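Local structure of putative sensory box/GGDEF family protein (Vibrio parahaemolyticus, 3LID) at residues Arg111-Tyr121 against Trp133-Lys141. The protein probably makes cyclic di-GMP from two GTP molecules through its GGDEF domain, the present chain being its extracellular PDC-fold sensor domain. Residues are numbered along the deposited sequence; the frame is centred on the assembly and turned at random.
With PO4 (phosphate ion), chain C; EDO (1,2-ethanediol), chain H.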
loop_
_atom_site.group_PDB
_atom_site.type_symbol
_atom_site.label_atom_id
_atom_site.label_comp_id
_atom_site.label_asym_id
_atom_site.label_seq_id
_atom_site.Cartn_x
_atom_site.Cartn_y
_atom_site.Cartn_z
ATOM N N ARG A 111 -22.032 4.774 -3.333
ATOM C CA ARG A 111 -22.503 4.562 -1.952
ATOM C C ARG A 111 -22.234 5.761 -1.078
ATOM O O ARG A 111 -21.404 6.632 -1.383
ATOM C CB ARG A 111 -21.714 3.421 -1.321
ATOM C CG ARG A 111 -22.060 2.033 -1.873
ATOM C CD ARG A 111 -21.186 1.622 -3.081
ATOM N NE ARG A 111 -19.732 1.943 -3.080
ATOM C CZ ARG A 111 -18.726 1.139 -2.712
ATOM N NH1 ARG A 111 -18.928 -0.113 -2.250
ATOM N NH2 ARG A 111 -17.505 1.594 -2.805
ATOM N N ASP A 112 -22.993 5.807 0.024
ATOM C CA ASP A 112 -22.734 6.836 1.040
ATOM C C ASP A 112 -21.638 6.333 1.993
ATOM O O ASP A 112 -21.852 5.370 2.740
ATOM C CB ASP A 112 -24.062 6.974 1.833
ATOM C CG ASP A 112 -23.949 7.888 2.993
ATOM O OD1 ASP A 112 -22.866 8.433 3.314
ATOM O OD2 ASP A 112 -25.026 8.103 3.567
ATOM N N LYS A 113 -20.458 6.994 1.968
ATOM C CA LYS A 113 -19.290 6.584 2.748
ATOM C C LYS A 113 -19.134 7.421 3.992
ATOM O O LYS A 113 -18.081 7.428 4.647
ATOM C CB LYS A 113 -18.039 6.726 1.905
ATOM C CG LYS A 113 -18.038 5.728 0.790
ATOM C CD LYS A 113 -17.611 4.312 1.284
ATOM C CE LYS A 113 -17.823 3.294 0.177
ATOM N NZ LYS A 113 -17.197 1.931 0.546
ATOM N N SER A 114 -20.201 8.179 4.316
ATOM C CA SER A 114 -20.049 9.114 5.420
ATOM C C SER A 114 -19.768 8.508 6.796
ATOM O O SER A 114 -19.245 9.259 7.683
ATOM C CB SER A 114 -21.238 10.067 5.475
ATOM O OG SER A 114 -22.395 9.312 5.829
ATOM N N ALA A 115 -20.076 7.222 7.013
ATOM C CA ALA A 115 -19.814 6.590 8.321
ATOM C C ALA A 115 -18.350 6.142 8.477
ATOM O O ALA A 115 -17.903 5.851 9.600
ATOM C CB ALA A 115 -20.701 5.392 8.520
ATOM N N ARG A 116 -17.578 6.175 7.390
ATOM C CA ARG A 116 -16.215 5.681 7.456
ATOM C C ARG A 116 -15.297 6.660 8.140
ATOM O O ARG A 116 -15.366 7.867 7.915
ATOM C CB ARG A 116 -15.691 5.460 6.058
ATOM C CG ARG A 116 -16.390 4.185 5.391
ATOM C CD ARG A 116 -16.104 2.866 6.114
ATOM N NE ARG A 116 -14.666 2.447 5.934
ATOM C CZ ARG A 116 -14.185 1.877 4.819
ATOM N NH1 ARG A 116 -14.985 1.652 3.727
ATOM N NH2 ARG A 116 -12.842 1.553 4.765
ATOM N N GLU A 117 -14.386 6.119 8.964
ATOM C CA GLU A 117 -13.456 7.040 9.623
ATOM C C GLU A 117 -12.549 7.802 8.667
ATOM O O GLU A 117 -12.147 8.926 8.951
ATOM C CB GLU A 117 -12.650 6.242 10.669
ATOM C CG GLU A 117 -13.577 5.715 11.813
ATOM C CD GLU A 117 -14.200 6.850 12.696
ATOM O OE1 GLU A 117 -13.739 8.015 12.657
ATOM O OE2 GLU A 117 -15.224 6.604 13.391
ATOM N N TYR A 118 -12.252 7.220 7.500
ATOM C CA TYR A 118 -11.338 7.897 6.607
ATOM C C TYR A 118 -12.046 9.102 6.056
ATOM O O TYR A 118 -11.407 10.115 5.751
ATOM C CB TYR A 118 -10.804 6.960 5.480
ATOM C CG TYR A 118 -11.770 6.574 4.364
ATOM C CD1 TYR A 118 -12.179 7.509 3.384
ATOM C CD2 TYR A 118 -12.265 5.265 4.280
ATOM C CE1 TYR A 118 -13.038 7.118 2.356
ATOM C CE2 TYR A 118 -13.118 4.863 3.242
ATOM C CZ TYR A 118 -13.529 5.825 2.312
ATOM O OH TYR A 118 -14.323 5.403 1.283
ATOM N N PHE A 119 -13.385 9.013 5.951
ATOM C CA PHE A 119 -14.155 10.142 5.470
ATOM C C PHE A 119 -14.225 11.246 6.507
ATOM O O PHE A 119 -14.010 12.423 6.186
ATOM C CB PHE A 119 -15.580 9.754 5.041
ATOM C CG PHE A 119 -16.367 10.956 4.647
ATOM C CD1 PHE A 119 -16.084 11.623 3.463
ATOM C CD2 PHE A 119 -17.338 11.454 5.510
ATOM C CE1 PHE A 119 -16.829 12.755 3.116
ATOM C CE2 PHE A 119 -18.079 12.607 5.155
ATOM C CZ PHE A 119 -17.810 13.217 3.994
ATOM N N LYS A 120 -14.486 10.888 7.750
ATOM C CA LYS A 120 -14.488 11.913 8.783
ATOM C C LYS A 120 -13.121 12.587 8.891
ATOM O O LYS A 120 -13.035 13.792 9.150
ATOM C CB LYS A 120 -14.851 11.228 10.099
ATOM C CG LYS A 120 -16.324 10.662 10.032
ATOM C CD LYS A 120 -16.743 9.946 11.327
ATOM C CE LYS A 120 -18.131 9.377 11.105
ATOM N NZ LYS A 120 -18.506 8.562 12.287
ATOM N N TYR A 121 -12.041 11.815 8.720
ATOM C CA TYR A 121 -10.677 12.416 8.680
ATOM C C TYR A 121 -10.538 13.398 7.489
ATOM O O TYR A 121 -10.104 14.555 7.625
ATOM C CB TYR A 121 -9.624 11.299 8.631
ATOM C CG TYR A 121 -8.229 11.912 8.511
ATOM C CD1 TYR A 121 -7.714 12.664 9.559
ATOM C CD2 TYR A 121 -7.476 11.757 7.362
ATOM C CE1 TYR A 121 -6.424 13.250 9.464
ATOM C CE2 TYR A 121 -6.209 12.359 7.240
ATOM C CZ TYR A 121 -5.692 13.077 8.286
ATOM O OH TYR A 121 -4.453 13.664 8.108
ATOM N N TRP A 133 -4.919 8.254 4.694
ATOM C CA TRP A 133 -5.428 7.450 5.786
ATOM C C TRP A 133 -4.460 6.238 5.936
ATOM O O TRP A 133 -3.820 5.812 4.958
ATOM C CB TRP A 133 -6.852 6.973 5.431
ATOM C CG TRP A 133 -7.562 6.285 6.545
ATOM C CD1 TRP A 133 -8.038 5.016 6.537
ATOM C CD2 TRP A 133 -7.929 6.873 7.812
ATOM N NE1 TRP A 133 -8.662 4.758 7.763
ATOM C CE2 TRP A 133 -8.586 5.863 8.559
ATOM C CE3 TRP A 133 -7.673 8.130 8.398
ATOM C CZ2 TRP A 133 -9.100 6.077 9.858
ATOM C CZ3 TRP A 133 -8.185 8.373 9.727
ATOM C CH2 TRP A 133 -8.856 7.337 10.441
ATOM N N GLY A 134 -4.346 5.723 7.177
ATOM C CA GLY A 134 -3.529 4.462 7.385
ATOM C C GLY A 134 -4.086 3.301 6.534
ATOM O O GLY A 134 -5.285 3.201 6.248
ATOM N N ILE A 135 -3.212 2.371 6.181
ATOM C CA ILE A 135 -3.618 1.197 5.389
ATOM C C ILE A 135 -4.766 0.453 6.073
ATOM O O ILE A 135 -4.722 0.225 7.281
ATOM C CB ILE A 135 -2.405 0.263 5.202
ATOM C CG1 ILE A 135 -1.419 0.993 4.251
ATOM C CG2 ILE A 135 -2.871 -1.061 4.533
ATOM C CD1 ILE A 135 -0.006 0.303 4.252
ATOM N N GLU A 136 -5.830 0.176 5.301
ATOM C CA GLU A 136 -7.080 -0.383 5.861
ATOM C C GLU A 136 -7.792 -1.095 4.740
ATOM O O GLU A 136 -7.776 -0.642 3.558
ATOM C CB GLU A 136 -7.945 0.788 6.336
ATOM C CG GLU A 136 -9.306 0.393 6.802
ATOM C CD GLU A 136 -10.005 1.657 7.325
ATOM O OE1 GLU A 136 -9.694 2.100 8.437
ATOM O OE2 GLU A 136 -10.863 2.226 6.632
ATOM N N LEU A 137 -8.400 -2.221 5.093
ATOM C CA LEU A 137 -9.057 -3.051 4.038
ATOM C C LEU A 137 -10.268 -2.288 3.480
ATOM O O LEU A 137 -10.967 -1.568 4.194
ATOM C CB LEU A 137 -9.581 -4.340 4.695
ATOM C CG LEU A 137 -8.435 -5.197 5.244
ATOM C CD1 LEU A 137 -8.884 -6.416 6.055
ATOM C CD2 LEU A 137 -7.608 -5.695 4.071
ATOM N N GLU A 138 -10.511 -2.485 2.202
ATOM C CA GLU A 138 -11.741 -1.929 1.564
ATOM C C GLU A 138 -13.043 -2.577 2.058
ATOM O O GLU A 138 -13.057 -3.781 2.386
ATOM C CB GLU A 138 -11.648 -2.124 0.098
ATOM C CG GLU A 138 -10.541 -1.189 -0.473
ATOM C CD GLU A 138 -10.421 -1.211 -2.010
ATOM O OE1 GLU A 138 -10.897 -2.155 -2.628
ATOM O OE2 GLU A 138 -9.837 -0.257 -2.667
ATOM N N ARG A 139 -14.094 -1.768 2.089
ATOM C CA ARG A 139 -15.420 -2.298 2.452
ATOM C C ARG A 139 -16.485 -1.773 1.467
ATOM O O ARG A 139 -16.306 -0.722 0.826
ATOM C CB ARG A 139 -15.810 -1.803 3.860
ATOM C CG ARG A 139 -14.916 -2.467 4.975
ATOM C CD ARG A 139 -15.255 -2.005 6.429
ATOM N NE ARG A 139 -14.373 -2.775 7.335
ATOM C CZ ARG A 139 -14.657 -3.856 8.047
ATOM N NH1 ARG A 139 -15.879 -4.429 8.057
ATOM N NH2 ARG A 139 -13.662 -4.382 8.817
ATOM N N ASP A 140 -17.610 -2.522 1.421
ATOM C CA ASP A 140 -18.840 -2.141 0.642
ATOM C C ASP A 140 -19.960 -2.222 1.669
ATOM O O ASP A 140 -20.211 -3.302 2.215
ATOM C CB ASP A 140 -19.184 -3.226 -0.402
ATOM C CG ASP A 140 -18.156 -3.427 -1.457
ATOM O OD1 ASP A 140 -17.512 -2.444 -1.921
ATOM O OD2 ASP A 140 -18.064 -4.601 -1.939
ATOM N N LYS A 141 -20.658 -1.094 1.892
ATOM C CA LYS A 141 -21.758 -1.015 2.895
ATOM C C LYS A 141 -21.315 -1.609 4.217
ATOM O O LYS A 141 -22.023 -2.434 4.854
ATOM C CB LYS A 141 -22.985 -1.733 2.309
ATOM C CG LYS A 141 -23.543 -0.885 1.156
ATOM C CD LYS A 141 -24.652 -1.628 0.429
ATOM C CE LYS A 141 -25.816 -0.712 0.319
ATOM N NZ LYS A 141 -26.225 -0.677 1.747
HETATM P P PO4 C . -13.340 1.916 0.480
HETATM O O1 PO4 C . -13.577 1.089 -0.798
HETATM O O2 PO4 C . -14.601 2.786 0.577
HETATM O O3 PO4 C . -12.140 2.811 0.365
HETATM O O4 PO4 C . -13.237 1.003 1.696
HETATM C C1 EDO H . -5.388 -4.919 7.944
HETATM O O1 EDO H . -4.183 -5.488 8.595
HETATM C C2 EDO H . -4.924 -3.947 6.875
HETATM O O2 EDO H . -4.354 -2.795 7.512
HETATM O O HOH W 1 -15.577 -0.344 -1.877
HETATM O O HOH W 2 -12.377 4.160 7.586
#
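Arg116 and Glu136 meet beside a bound phosphate, and the arginine is worth following outward from its backbone at the N-cap of helix 117-124. Its CB sits over one face of the Tyr118 ring, near the rim. The chain then bends at chi2 (-63°) and again at chi3 (-70°), which carries the guanidinium round to the edge of the same ring. NE takes part in a weak bond to a water that also receives the Tyr118 N-H and donates to Glu136 OE2. Around CZ, Tyr118 CE2 lies over the centre of one guanidinium face, and Arg139 CG stands farther off on the opposite face, toward the rim. Arg116 NH1 gives a hydrogen bond to phosphate O4 (2.8 Å). Arg116 NH2 reaches Glu136 OE2 at 2.8 Å on the anti side of the carboxylate, a nearly straight hydrogen bond (165°) within a salt bridge, and adds a weak bond to O4.

Glu136 itself is steadied by Trp133, whose NE1 donates to Glu136 OE1 at 2.9 Å. That indole lies against the helix start, with Tyr118 CB 3.5 Å from the centroid of the Trp133 five-membered ring in a CH-pi contact, while Tyr121 CB touches Trp133 CZ3 at 3.4 Å.

At the other end, Arg111 NH1 bonds Asp140 OD1 (2.7 Å) from above the carboxylate plane; Glu91 makes a second salt bridge, to Arg111 NE.

The phosphate, probably from the crystallisation liquor, takes further bonds from Lys113 NZ and Tyr118 OH, both to O2, and from Arg139 N (2.9 Å to phosphate O4). Arg83, Arg153 and Asn171 complete its shell. Loop and helix start thus lie over the seven-stranded antiparallel sheet that includes 131-140, and with its strands enclose the anion in a PDC sensor domain, consistent with the ligand pockets of Cache relatives.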